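Local coordinates for protein SxtG (Microseira wollei, PDB 6U1R) that is an amidinotransferase of saxitoxin biosynthesis, probably moving an amidino group from donor to acceptor by way of a covalent cysteine intermediate, at residues A[312-317]-A[361-366]; A[354-359]-A[367-372]; A[46-51]-A[84-89]; A[134-139]-A[264-269]; A[321-324]-A[330-333]. One frame throughout, in Å; residues are numbered along the deposited sequence.

Contact 1: residues A[312-317]-A[361-366]; sequences LRLVSE and PFLGSF
Leu314 reaches from the loop 312-317 to the loop 361-366. Its CB already touches the other segment, lying 3.8 Å from CD2 of Leu363. From CB the chain continues to CG, set opposite the carbonyl carbon and beside the backbone N (chi1 -53°). Around the next bond the side chain is almost eclipsed, with CD1 close to CA in projection (chi2 -8°), an uncommon leucine shape. CD2 lies 3.7 Å from the carbonyl O of Pro361, and the same methyl is 4.1 Å from Leu363 CD2. The two leucines therefore meet at an angle, with CD2 of Leu363 fitted against both the base and one branch of Leu314. Pro361 O, beside this methyl, takes its hydrogen bond from Tyr81 OH. Two residues earlier, Leu312 CD1 approaches Pro361 CB at 4.2 Å, a looser touch. No hydrogen bond joins the segments.

Leu363 also stands about 6 Å, side chain to side chain, from His264, a predicted active-site residue, so Leu363 probably lies at the border of the active site of this pentein fold. Both segments are loops: one precedes strand 324-325, the other precedes strand 370-375. Met85 of helix 83-102 packs on Leu312 and Pro361, while Val72 of helix 63-72 packs on Leu312.

Contact 2: residues A[354-359]-A[367-372]; sequences CSFESY and HCATLD
The CB methyl of Ala369 overlaps the outer end of the Tyr359 side chain, 3.6 Å from CE2 and 3.8 Å from OH. Ala369 is the third residue of a type I beta turn, His367 to Thr370, that leads into strand 370-375. The residue before it, Cys368, is the predicted amidino-cysteine of the active site, placed here on a turn of the pentein fold that amidinotransferases share. The aromatic pair thus backs directly onto the turn that presents the cysteine.

Phe356 takes a smaller part. Its CZ comes 4.3 Å from Ala369 CB, and the methyl sits at the ring's edge, near its plane. The two aromatics lean on each other as well: Phe356 CZ lies 3.4 Å above one face of the Tyr359 ring, toward its rim, while Tyr359 CB rests over a face of the Phe356 ring. Their first torsions are alike, -148° for Phe356 and -145° for Tyr359, each some way from a fully staggered position, and this sends both rings off the same turn toward Ala369. The backbone holds that turn by Tyr359 N bonding to Phe356 O at 3.0 Å.

The contact is buried and apolar, with no hydrogen bond across it. Phe366 stacks with Phe356, and Leu93 of helix 83-102 touches Tyr359. At the far end of its side chain, the Tyr359 hydroxyl, although brushed by the Ala369 methyl, finds its polar partner elsewhere, in a hydrogen bond to the carbonyl O of Ala133.

Contact 3: residues A[46-51]-A[84-89]; sequences EGAMLP and EMIAVA
Helix residues 84-89 reach the loop 46-51 through one side chain, Ile86. Glu84 comes first, its carboxylate making a weak hydrogen bond to Gln311. Met85 follows, with its side chain also turned to Gln311. Then comes Ile86, aimed at the loop. CG1 lies beside the backbone N and opposite the carbonyl carbon (chi1 -69°), which puts CG2 opposite the backbone N, 4.1 Å from CA of Glu46. The CG1 branch runs out fully extended (chi2 171°), which carries CD1 further along the loop, to 3.9 Å from Ala48 N and 4.0 Å from Ala48 O. That same methyl is 4.3 Å from Ala48 CB and 4.3 Å from Gly47 N. One isoleucine therefore spans three consecutive loop residues, with backbone atoms making up most of what it touches.

This is plain packing away from the active site of the pentein fold: the loop that leaves strand 37-42 is laid against an early turn of helix 83-102. The loop is tied down on its own account, since Ala48 shares a backbone hydrogen bond with Tyr81 and its methyl touches Tyr81 and Cys131.

Beyond Ile86 the helix carries on regularly. Val88 N bonds to Glu84 O at 3.1 Å, and its side chain lies against Ser358. Ala89 N bonds to Met85 O, also at 3.1 Å, and its methyl packs on Phe362.

Contact 4: residues A[134-139]-A[264-269]; sequences NPRDVF and HIDTTL
Asp137 lays its carboxylate over one face of the His264 imidazole, the two side chains crossing at about a right angle and their flat groups inclined by 38°. OD1 is the atom above the ring, 3.3 Å from its plane and displaced toward the rim, while OD2 stands 3.3 Å from CE1. In this pentein fold His264 is a predicted active-site residue, and the contact lies close to the centre of the chain. The carboxylate makes no hydrogen bond to the ring: Asp137 OD2 forms a salt bridge with Arg156 NH2, and His264 NE2 is hydrogen-bonded to OD2 of Asp215, another predicted active-site residue. The bond at NE2 fixes the turn of the imidazole, and the carboxylate over its face probably restricts it further.

Beside this pair, Arg136 and Asp266 meet obliquely, with guanidinium and carboxylate planes 64° apart. The touching atom of the arginine is a carbon, CG, 4.0 Å from Asp266 OD2; NE stays 5.1 Å from that oxygen. Bends at chi2 and chi3 turn the guanidinium the other way, where NE bonds to His367 O, NH2 to Thr370 OG1, and NH1 pairs with Asp372. Asp266 OD2 in turn accepts from His367 ND1. Both residues thus brace the turn that carries Cys368, though their mutual attraction is probably only long-range.

The loop around Asp266 is closed by its own backbone, where Ile265 O accepts from Thr268 N at 2.8 Å and from Leu269 N at 3.0 Å.

Contact 5: residues A[321-324]-A[330-333]; sequences LNVL and RVIV
Leu324 O takes the shortest polar bond of this contact, from Ile332 N at 2.9 Å. The bond is nearly straight, 168° at the hydrogen, and the donor sits 17° off the carbonyl plane. A second, much softer approach to the same oxygen comes from Val331 CA, a CA-H...O contact of 3.5 Å. The return bond, Leu324 N to Ile332 O, is weak at 3.4 Å. Leu324 and Ile332 form an antiparallel hydrogen-bonded pair in the beta hairpin made by strands 324-325 and 330-334.

Val323, just before the strand, closes over the end of the pair. Its CB stands 3.4 Å from Ile332 O and 3.6 Å from Val331 CG2, the two valines meeting at a slant. CG1, placed opposite the carbonyl carbon (chi1 -66°), reaches Val333 CB at 4.0 Å; these two side chains lie alongside each other and point the same way. Val331 and Val333 rest on helix 338-346, while Leu324 and Ile332 point to the other face and pack on Phe96 and Leu100 of helix 83-102.

Upstream, Asn322 is the centre of an inverse gamma turn, and its amide is spent elsewhere: OD1 accepts from Cys368 N and ND2 donates to Asp266 O. The segment is thus bound at one end to the active-site turn and at the other to the hairpin. With one good and one weak hydrogen bond between these segments, the buried valine packing probably contributes to holding them together.

How the contacts relate
Contact 4 lies almost at the centre of the chain and is the polar one, acids and bases set around predicted catalytic residues. Contacts 2 and 5 are also buried and have apolar side chains in contact, but contact 5 alone adds hydrogen bonds between its segments. Contacts 1 and 3 are only partly buried, aliphatic side chains set against one another and against backbone atoms; contact 3 lies furthest out and touches neither 4 nor 5. Helix 83-102 recurs: it forms one side of contact 3 and packs against contacts 1, 2 and 5. The chain running from 354 to 372 supplies three of the four segments in contacts 1 and 2, which interleave in sequence and meet, among other places, where Phe366 stacks on Phe356.

Contact 1: residues A[312-317]-A[361-366]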
# COMPACT_ATOMS: atom_id res chain seq x y z
N LEU A 312 22.00 26.18 1.41
CA LEU A 312 20.86 25.94 0.51
C LEU A 312 19.60 26.70 0.89
O LEU A 312 18.78 26.96 0.01
CB LEU A 312 20.50 24.45 0.48
CG LEU A 312 21.53 23.35 0.25
CD1 LEU A 312 20.83 22.02 0.49
CD2 LEU A 312 22.13 23.38 -1.15
N ARG A 313 19.41 27.00 2.18
CA ARG A 313 18.26 27.68 2.79
C ARG A 313 16.88 27.18 2.36
O ARG A 313 16.22 27.80 1.53
CB ARG A 313 18.32 29.20 2.54
CG ARG A 313 18.43 29.72 1.09
CD ARG A 313 19.63 30.69 1.02
NE ARG A 313 19.58 31.84 0.11
CZ ARG A 313 18.56 32.68 -0.09
NH1 ARG A 313 17.37 32.53 0.48
NH2 ARG A 313 18.74 33.69 -0.94
N LEU A 314 16.45 26.06 2.95
CA LEU A 314 15.05 25.63 2.91
C LEU A 314 14.43 25.67 4.30
O LEU A 314 13.45 24.96 4.58
CB LEU A 314 14.94 24.22 2.32
CG LEU A 314 15.57 23.85 0.96
CD1 LEU A 314 16.13 25.01 0.18
CD2 LEU A 314 16.65 22.80 1.15
N VAL A 315 14.98 26.52 5.18
CA VAL A 315 14.59 26.63 6.59
C VAL A 315 13.28 27.38 6.72
O VAL A 315 12.98 28.30 5.95
CB VAL A 315 15.70 27.35 7.38
CG1 VAL A 315 16.97 26.51 7.46
CG2 VAL A 315 16.01 28.73 6.75
N SER A 316 12.49 26.99 7.72
CA SER A 316 11.46 27.84 8.30
C SER A 316 11.94 28.25 9.68
O SER A 316 12.60 27.47 10.38
CB SER A 316 10.10 27.13 8.41
OG SER A 316 9.24 27.77 9.35
N GLU A 317 11.64 29.48 10.07
CA GLU A 317 12.06 29.90 11.39
C GLU A 317 11.30 29.17 12.48
O GLU A 317 11.71 29.22 13.64
CB GLU A 317 11.91 31.42 11.52
CG GLU A 317 10.55 31.92 11.91
CD GLU A 317 10.35 33.37 11.52
OE1 GLU A 317 9.99 33.62 10.35
OE2 GLU A 317 10.56 34.26 12.38
N PRO A 361 18.59 21.45 6.52
CA PRO A 361 18.55 21.40 5.04
C PRO A 361 18.01 20.09 4.52
O PRO A 361 17.65 20.01 3.34
CB PRO A 361 20.01 21.62 4.62
CG PRO A 361 20.73 22.08 5.82
CD PRO A 361 19.97 21.64 7.02
N PHE A 362 17.98 19.05 5.35
CA PHE A 362 17.36 17.78 4.98
C PHE A 362 15.88 17.74 5.32
O PHE A 362 15.27 16.66 5.27
CB PHE A 362 18.12 16.63 5.67
CG PHE A 362 19.56 16.59 5.29
CD1 PHE A 362 20.48 17.37 5.97
CD2 PHE A 362 20.00 15.80 4.23
CE1 PHE A 362 21.83 17.36 5.61
CE2 PHE A 362 21.34 15.78 3.86
CZ PHE A 362 22.26 16.57 4.54
N LEU A 363 15.31 18.89 5.67
CA LEU A 363 13.88 19.15 5.80
C LEU A 363 13.26 18.56 7.06
O LEU A 363 12.07 18.22 7.08
CB LEU A 363 13.13 18.62 4.57
CG LEU A 363 13.66 19.14 3.22
CD1 LEU A 363 12.70 18.77 2.09
CD2 LEU A 363 13.89 20.64 3.26
N GLY A 364 14.06 18.44 8.12
CA GLY A 364 13.51 18.01 9.40
C GLY A 364 14.34 18.45 10.59
O GLY A 364 15.50 18.87 10.46
N SER A 365 13.74 18.32 11.77
CA SER A 365 14.48 18.36 13.02
C SER A 365 14.12 17.10 13.80
O SER A 365 13.83 16.07 13.18
CB SER A 365 14.19 19.65 13.79
OG SER A 365 15.05 19.79 14.92
N PHE A 366 14.11 17.15 15.14
CA PHE A 366 14.11 15.92 15.94
C PHE A 366 12.86 15.06 15.69
O PHE A 366 12.95 13.83 15.57
CB PHE A 366 14.19 16.24 17.44
CG PHE A 366 15.32 17.17 17.79
CD1 PHE A 366 16.64 16.75 17.71
CD2 PHE A 366 15.05 18.49 18.18
CE1 PHE A 366 17.67 17.62 18.02
CE2 PHE A 366 16.06 19.34 18.49
CZ PHE A 366 17.37 18.92 18.41

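Contact 2: residues A[354-359]-A[367-372]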
# COMPACT_ATOMS: atom_id res chain seq x y z
N CYS A 354 20.18 20.08 22.26
CA CYS A 354 21.01 19.40 21.27
C CYS A 354 21.23 20.32 20.06
O CYS A 354 20.26 20.91 19.57
CB CYS A 354 20.34 18.08 20.83
SG CYS A 354 21.35 17.06 19.70
N SER A 355 22.47 20.42 19.57
CA SER A 355 22.74 21.14 18.32
C SER A 355 22.30 20.29 17.13
O SER A 355 22.64 19.10 17.04
CB SER A 355 24.23 21.47 18.18
OG SER A 355 24.67 22.31 19.23
N PHE A 356 21.52 20.89 16.23
CA PHE A 356 20.86 20.12 15.18
C PHE A 356 20.49 20.95 13.96
O PHE A 356 19.80 20.43 13.07
CB PHE A 356 19.62 19.43 15.76
CG PHE A 356 19.30 18.09 15.12
CD1 PHE A 356 20.22 17.06 15.14
CD2 PHE A 356 18.07 17.86 14.52
CE1 PHE A 356 19.93 15.82 14.58
CE2 PHE A 356 17.77 16.62 13.96
CZ PHE A 356 18.71 15.60 13.98
N GLU A 357 20.93 22.21 13.87
CA GLU A 357 20.58 23.01 12.70
C GLU A 357 21.18 22.47 11.40
O GLU A 357 20.66 22.80 10.32
CB GLU A 357 21.01 24.47 12.85
CG GLU A 357 20.24 25.19 13.92
CD GLU A 357 20.33 26.70 13.79
OE1 GLU A 357 21.37 27.21 13.30
OE2 GLU A 357 19.33 27.36 14.16
N SER A 358 22.24 21.65 11.48
CA SER A 358 22.80 21.04 10.28
C SER A 358 21.86 20.02 9.66
O SER A 358 22.07 19.63 8.51
CB SER A 358 24.13 20.33 10.58
OG SER A 358 25.13 21.29 10.92
N TYR A 359 20.86 19.57 10.40
CA TYR A 359 19.85 18.67 9.86
C TYR A 359 18.77 19.41 9.08
O TYR A 359 18.14 18.81 8.21
CB TYR A 359 19.22 17.89 11.01
CG TYR A 359 18.83 16.46 10.65
CD1 TYR A 359 19.77 15.43 10.71
CD2 TYR A 359 17.52 16.14 10.31
CE1 TYR A 359 19.42 14.12 10.41
CE2 TYR A 359 17.17 14.82 9.99
CZ TYR A 359 18.12 13.82 10.04
OH TYR A 359 17.78 12.52 9.75
N HIS A 367 11.68 15.68 15.67
CA HIS A 367 10.46 14.91 15.45
C HIS A 367 10.44 14.31 14.05
O HIS A 367 10.07 13.15 13.87
CB HIS A 367 9.24 15.78 15.74
CG HIS A 367 7.93 15.04 15.77
ND1 HIS A 367 7.05 15.05 14.72
CD2 HIS A 367 7.35 14.29 16.74
CE1 HIS A 367 5.98 14.34 15.03
NE2 HIS A 367 6.14 13.87 16.25
N CYS A 368 10.84 15.08 13.03
CA CYS A 368 10.89 14.58 11.65
C CYS A 368 11.86 13.42 11.51
O CYS A 368 11.63 12.50 10.71
CB CYS A 368 11.34 15.68 10.70
SG CYS A 368 10.17 17.01 10.56
N ALA A 369 12.98 13.48 12.22
CA ALA A 369 14.09 12.56 12.11
C ALA A 369 13.84 11.24 12.82
O ALA A 369 14.71 10.37 12.77
CB ALA A 369 15.37 13.20 12.66
N THR A 370 12.67 11.06 13.45
CA THR A 370 12.40 9.87 14.24
C THR A 370 11.06 9.24 13.90
O THR A 370 10.13 9.91 13.44
CB THR A 370 12.43 10.18 15.75
OG1 THR A 370 11.54 11.26 16.04
CG2 THR A 370 13.86 10.50 16.19
N LEU A 371 10.96 7.94 14.14
CA LEU A 371 9.68 7.24 14.18
C LEU A 371 9.64 6.50 15.51
O LEU A 371 10.41 5.55 15.72
CB LEU A 371 9.51 6.28 13.00
CG LEU A 371 8.09 5.70 12.85
CD1 LEU A 371 7.11 6.79 12.39
CD2 LEU A 371 8.04 4.52 11.90
N ASP A 372 8.75 6.92 16.41
CA ASP A 372 8.65 6.34 17.76
C ASP A 372 7.84 5.05 17.72
O ASP A 372 6.65 5.02 18.05
CB ASP A 372 8.02 7.33 18.72
CG ASP A 372 6.68 7.84 18.25
OD1 ASP A 372 6.59 8.22 17.06
OD2 ASP A 372 5.71 7.87 19.04

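Contact 3: residues A[46-51]-A[84-89]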
# COMPACT_ATOMS: atom_id res chain seq x y z
N GLU A 46 23.10 9.85 4.91
CA GLU A 46 24.05 9.34 3.93
C GLU A 46 23.36 9.07 2.59
O GLU A 46 22.23 8.56 2.56
CB GLU A 46 24.68 8.06 4.46
CG GLU A 46 25.45 8.27 5.77
CD GLU A 46 26.43 7.16 6.05
OE1 GLU A 46 26.14 6.31 6.91
OE2 GLU A 46 27.50 7.15 5.40
N GLY A 47 24.03 9.41 1.50
CA GLY A 47 23.52 9.19 0.15
C GLY A 47 22.38 10.09 -0.25
O GLY A 47 21.74 9.85 -1.28
N ALA A 48 22.11 11.13 0.55
CA ALA A 48 20.95 11.99 0.37
C ALA A 48 21.04 12.80 -0.93
O ALA A 48 22.11 13.28 -1.31
CB ALA A 48 20.81 12.92 1.57
N MET A 49 19.89 12.93 -1.61
CA MET A 49 19.72 13.69 -2.84
C MET A 49 18.82 14.88 -2.58
O MET A 49 17.85 14.78 -1.82
CB MET A 49 19.10 12.82 -3.94
CG MET A 49 19.82 11.50 -4.19
SD MET A 49 21.47 11.71 -4.88
CE MET A 49 21.08 12.41 -6.47
N LEU A 50 19.12 16.02 -3.21
CA LEU A 50 18.33 17.22 -2.98
C LEU A 50 16.86 16.99 -3.36
O LEU A 50 16.55 16.20 -4.26
CB LEU A 50 18.89 18.38 -3.79
CG LEU A 50 20.26 18.94 -3.42
CD1 LEU A 50 20.63 20.07 -4.41
CD2 LEU A 50 20.26 19.45 -1.98
N PRO A 51 15.93 17.69 -2.69
CA PRO A 51 14.54 17.67 -3.11
C PRO A 51 14.41 18.15 -4.55
O PRO A 51 15.18 18.99 -5.01
CB PRO A 51 13.86 18.67 -2.16
CG PRO A 51 14.79 18.87 -1.05
CD PRO A 51 16.17 18.64 -1.60
N GLU A 84 29.88 17.80 2.12
CA GLU A 84 30.20 18.42 3.39
C GLU A 84 28.95 18.65 4.23
O GLU A 84 29.02 18.57 5.47
CB GLU A 84 30.98 19.73 3.17
CG GLU A 84 30.22 20.83 2.42
CD GLU A 84 30.35 20.77 0.88
OE1 GLU A 84 30.57 19.68 0.28
OE2 GLU A 84 30.22 21.86 0.27
N MET A 85 27.81 18.91 3.59
CA MET A 85 26.57 19.05 4.34
C MET A 85 26.16 17.73 4.98
O MET A 85 25.73 17.70 6.14
CB MET A 85 25.46 19.57 3.43
CG MET A 85 25.66 21.00 2.99
SD MET A 85 24.25 21.64 2.05
CE MET A 85 23.00 21.73 3.31
N ILE A 86 26.28 16.62 4.25
CA ILE A 86 25.98 15.32 4.82
C ILE A 86 26.90 15.04 6.01
O ILE A 86 26.45 14.54 7.06
CB ILE A 86 26.09 14.24 3.73
CG1 ILE A 86 24.94 14.43 2.73
CG2 ILE A 86 26.07 12.84 4.34
CD1 ILE A 86 25.03 13.58 1.47
N ALA A 87 28.18 15.38 5.89
CA ALA A 87 29.14 15.07 6.94
C ALA A 87 28.82 15.82 8.23
O ALA A 87 28.82 15.23 9.32
CB ALA A 87 30.56 15.37 6.47
N VAL A 88 28.52 17.12 8.13
CA VAL A 88 28.23 17.89 9.34
C VAL A 88 26.92 17.41 9.97
O VAL A 88 26.81 17.33 11.20
CB VAL A 88 28.19 19.41 9.05
CG1 VAL A 88 29.54 19.89 8.57
CG2 VAL A 88 27.13 19.77 8.05
N ALA A 89 25.92 17.09 9.15
CA ALA A 89 24.67 16.60 9.69
C ALA A 89 24.85 15.23 10.34
O ALA A 89 24.20 14.93 11.35
CB ALA A 89 23.59 16.52 8.61

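Contact 4: residues A[134-139]-A[264-269]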
# COMPACT_ATOMS: atom_id res chain seq x y z
N ASN A 134 13.98 11.51 7.15
CA ASN A 134 12.71 11.85 7.80
C ASN A 134 11.79 10.63 7.87
O ASN A 134 10.78 10.57 7.15
CB ASN A 134 12.00 12.97 7.03
CG ASN A 134 12.81 14.25 6.95
OD1 ASN A 134 12.77 15.07 7.86
ND2 ASN A 134 13.51 14.46 5.85
N PRO A 135 12.07 9.67 8.76
CA PRO A 135 11.14 8.54 8.94
C PRO A 135 9.70 8.98 9.23
O PRO A 135 8.74 8.27 8.85
CB PRO A 135 11.72 7.77 10.14
CG PRO A 135 13.03 8.35 10.42
CD PRO A 135 13.17 9.66 9.73
N ARG A 136 9.52 10.11 9.91
CA ARG A 136 8.20 10.58 10.30
C ARG A 136 7.30 10.86 9.09
O ARG A 136 6.07 10.82 9.21
CB ARG A 136 8.35 11.86 11.15
CG ARG A 136 7.07 12.42 11.77
CD ARG A 136 6.62 11.67 13.01
NE ARG A 136 7.67 11.59 14.04
CZ ARG A 136 7.51 10.99 15.22
NH1 ARG A 136 6.32 10.49 15.55
NH2 ARG A 136 8.51 10.92 16.07
N ASP A 137 7.89 11.19 7.94
CA ASP A 137 7.07 11.52 6.76
C ASP A 137 6.42 10.30 6.13
O ASP A 137 5.38 10.42 5.47
CB ASP A 137 7.93 12.21 5.69
CG ASP A 137 8.55 13.50 6.14
OD1 ASP A 137 8.23 13.98 7.27
OD2 ASP A 137 9.38 14.06 5.36
N VAL A 138 7.03 9.13 6.29
CA VAL A 138 6.81 7.99 5.40
C VAL A 138 5.84 7.00 6.01
O VAL A 138 5.15 6.27 5.29
CB VAL A 138 8.17 7.32 5.08
CG1 VAL A 138 7.99 6.08 4.19
CG2 VAL A 138 9.10 8.35 4.43
N PHE A 139 5.79 6.95 7.35
CA PHE A 139 5.03 5.94 8.09
C PHE A 139 4.28 6.58 9.24
O PHE A 139 4.81 7.48 9.90
CB PHE A 139 5.92 4.86 8.73
CG PHE A 139 6.93 4.25 7.80
CD1 PHE A 139 6.57 3.21 6.96
CD2 PHE A 139 8.24 4.69 7.79
CE1 PHE A 139 7.51 2.61 6.13
CE2 PHE A 139 9.19 4.10 6.94
CZ PHE A 139 8.81 3.07 6.11
N HIS A 264 3.51 19.26 6.23
CA HIS A 264 3.73 18.63 7.54
C HIS A 264 3.27 19.55 8.66
O HIS A 264 3.33 20.78 8.54
CB HIS A 264 5.19 18.20 7.73
CG HIS A 264 5.66 17.28 6.64
ND1 HIS A 264 6.97 17.22 6.21
CD2 HIS A 264 4.97 16.42 5.86
CE1 HIS A 264 7.06 16.37 5.21
NE2 HIS A 264 5.87 15.85 4.99
N ILE A 265 2.72 18.95 9.71
CA ILE A 265 2.05 19.68 10.79
C ILE A 265 2.94 19.87 12.02
O ILE A 265 2.55 20.60 12.95
CB ILE A 265 0.73 18.95 11.16
CG1 ILE A 265 -0.31 19.91 11.78
CG2 ILE A 265 0.99 17.71 12.07
CD1 ILE A 265 -1.71 19.25 11.97
N ASP A 266 4.13 19.27 12.04
CA ASP A 266 4.90 19.19 13.28
C ASP A 266 5.84 20.39 13.48
O ASP A 266 6.79 20.31 14.27
CB ASP A 266 5.63 17.83 13.40
CG ASP A 266 6.45 17.41 12.18
OD1 ASP A 266 6.36 18.02 11.11
OD2 ASP A 266 7.19 16.38 12.32
N THR A 267 5.57 21.52 12.81
CA THR A 267 5.96 22.84 13.29
C THR A 267 4.75 23.74 13.51
O THR A 267 4.91 24.95 13.71
CB THR A 267 6.94 23.55 12.34
OG1 THR A 267 6.35 23.76 11.06
CG2 THR A 267 8.21 22.75 12.17
N THR A 268 3.54 23.17 13.54
CA THR A 268 2.28 23.91 13.65
C THR A 268 1.51 23.55 14.91
O THR A 268 1.09 24.45 15.67
CB THR A 268 1.41 23.65 12.40
OG1 THR A 268 2.07 24.13 11.21
CG2 THR A 268 0.02 24.31 12.53
N LEU A 269 1.33 22.24 15.16
CA LEU A 269 0.49 21.74 16.25
C LEU A 269 1.23 20.54 16.84
O LEU A 269 1.32 19.49 16.17
CB LEU A 269 -0.89 21.34 15.72
CG LEU A 269 -1.99 21.09 16.74
CD1 LEU A 269 -2.57 22.39 17.27
CD2 LEU A 269 -3.06 20.20 16.15

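Contact 5: residues A[321-324]-A[330-333]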
# COMPACT_ATOMS: atom_id res chain seq x y z
N LEU A 321 9.64 24.29 16.97
CA LEU A 321 8.51 23.49 17.45
C LEU A 321 8.66 21.99 17.18
O LEU A 321 7.90 21.21 17.75
CB LEU A 321 7.20 23.98 16.82
CG LEU A 321 6.52 25.19 17.47
CD1 LEU A 321 7.15 26.49 17.01
CD2 LEU A 321 5.04 25.18 17.16
N ASN A 322 9.62 21.57 16.34
CA ASN A 322 9.75 20.17 15.95
C ASN A 322 10.47 19.38 17.03
O ASN A 322 11.44 18.66 16.75
CB ASN A 322 10.49 20.10 14.61
CG ASN A 322 10.29 18.81 13.86
OD1 ASN A 322 11.25 18.09 13.55
ND2 ASN A 322 9.04 18.52 13.50
N VAL A 323 9.99 19.47 18.27
CA VAL A 323 10.60 18.82 19.43
C VAL A 323 10.22 17.34 19.50
O VAL A 323 9.29 16.89 18.82
CB VAL A 323 10.19 19.53 20.73
CG1 VAL A 323 10.77 20.95 20.78
CG2 VAL A 323 8.66 19.55 20.87
N LEU A 324 10.94 16.59 20.33
CA LEU A 324 10.69 15.16 20.54
C LEU A 324 10.58 14.92 22.04
O LEU A 324 11.50 15.26 22.79
CB LEU A 324 11.80 14.28 19.95
CG LEU A 324 11.67 12.77 20.22
CD1 LEU A 324 10.47 12.22 19.48
CD2 LEU A 324 12.94 11.99 19.85
N ARG A 330 10.47 15.14 29.74
CA ARG A 330 11.73 15.36 29.06
C ARG A 330 11.50 15.60 27.57
O ARG A 330 10.82 14.81 26.91
CB ARG A 330 12.65 14.15 29.24
CG ARG A 330 13.20 13.96 30.67
CD ARG A 330 14.02 12.66 30.77
NE ARG A 330 13.18 11.48 30.57
CZ ARG A 330 13.61 10.27 30.20
NH1 ARG A 330 14.89 10.05 29.95
NH2 ARG A 330 12.74 9.27 30.06
N VAL A 331 12.07 16.69 27.05
CA VAL A 331 11.84 17.13 25.68
C VAL A 331 13.17 17.56 25.06
O VAL A 331 13.89 18.37 25.64
CB VAL A 331 10.80 18.28 25.62
CG1 VAL A 331 11.15 19.42 26.56
CG2 VAL A 331 10.63 18.78 24.19
N ILE A 332 13.49 17.00 23.88
CA ILE A 332 14.69 17.39 23.15
C ILE A 332 14.34 18.60 22.29
O ILE A 332 13.33 18.60 21.56
CB ILE A 332 15.23 16.22 22.30
CG1 ILE A 332 15.76 15.11 23.24
CG2 ILE A 332 16.35 16.69 21.37
CD1 ILE A 332 16.20 13.86 22.55
N VAL A 333 15.18 19.63 22.37
CA VAL A 333 14.93 20.92 21.73
C VAL A 333 16.28 21.47 21.29
O VAL A 333 17.32 21.16 21.88
CB VAL A 333 14.17 21.86 22.69
CG1 VAL A 333 14.83 21.88 24.02
CG2 VAL A 333 14.03 23.27 22.14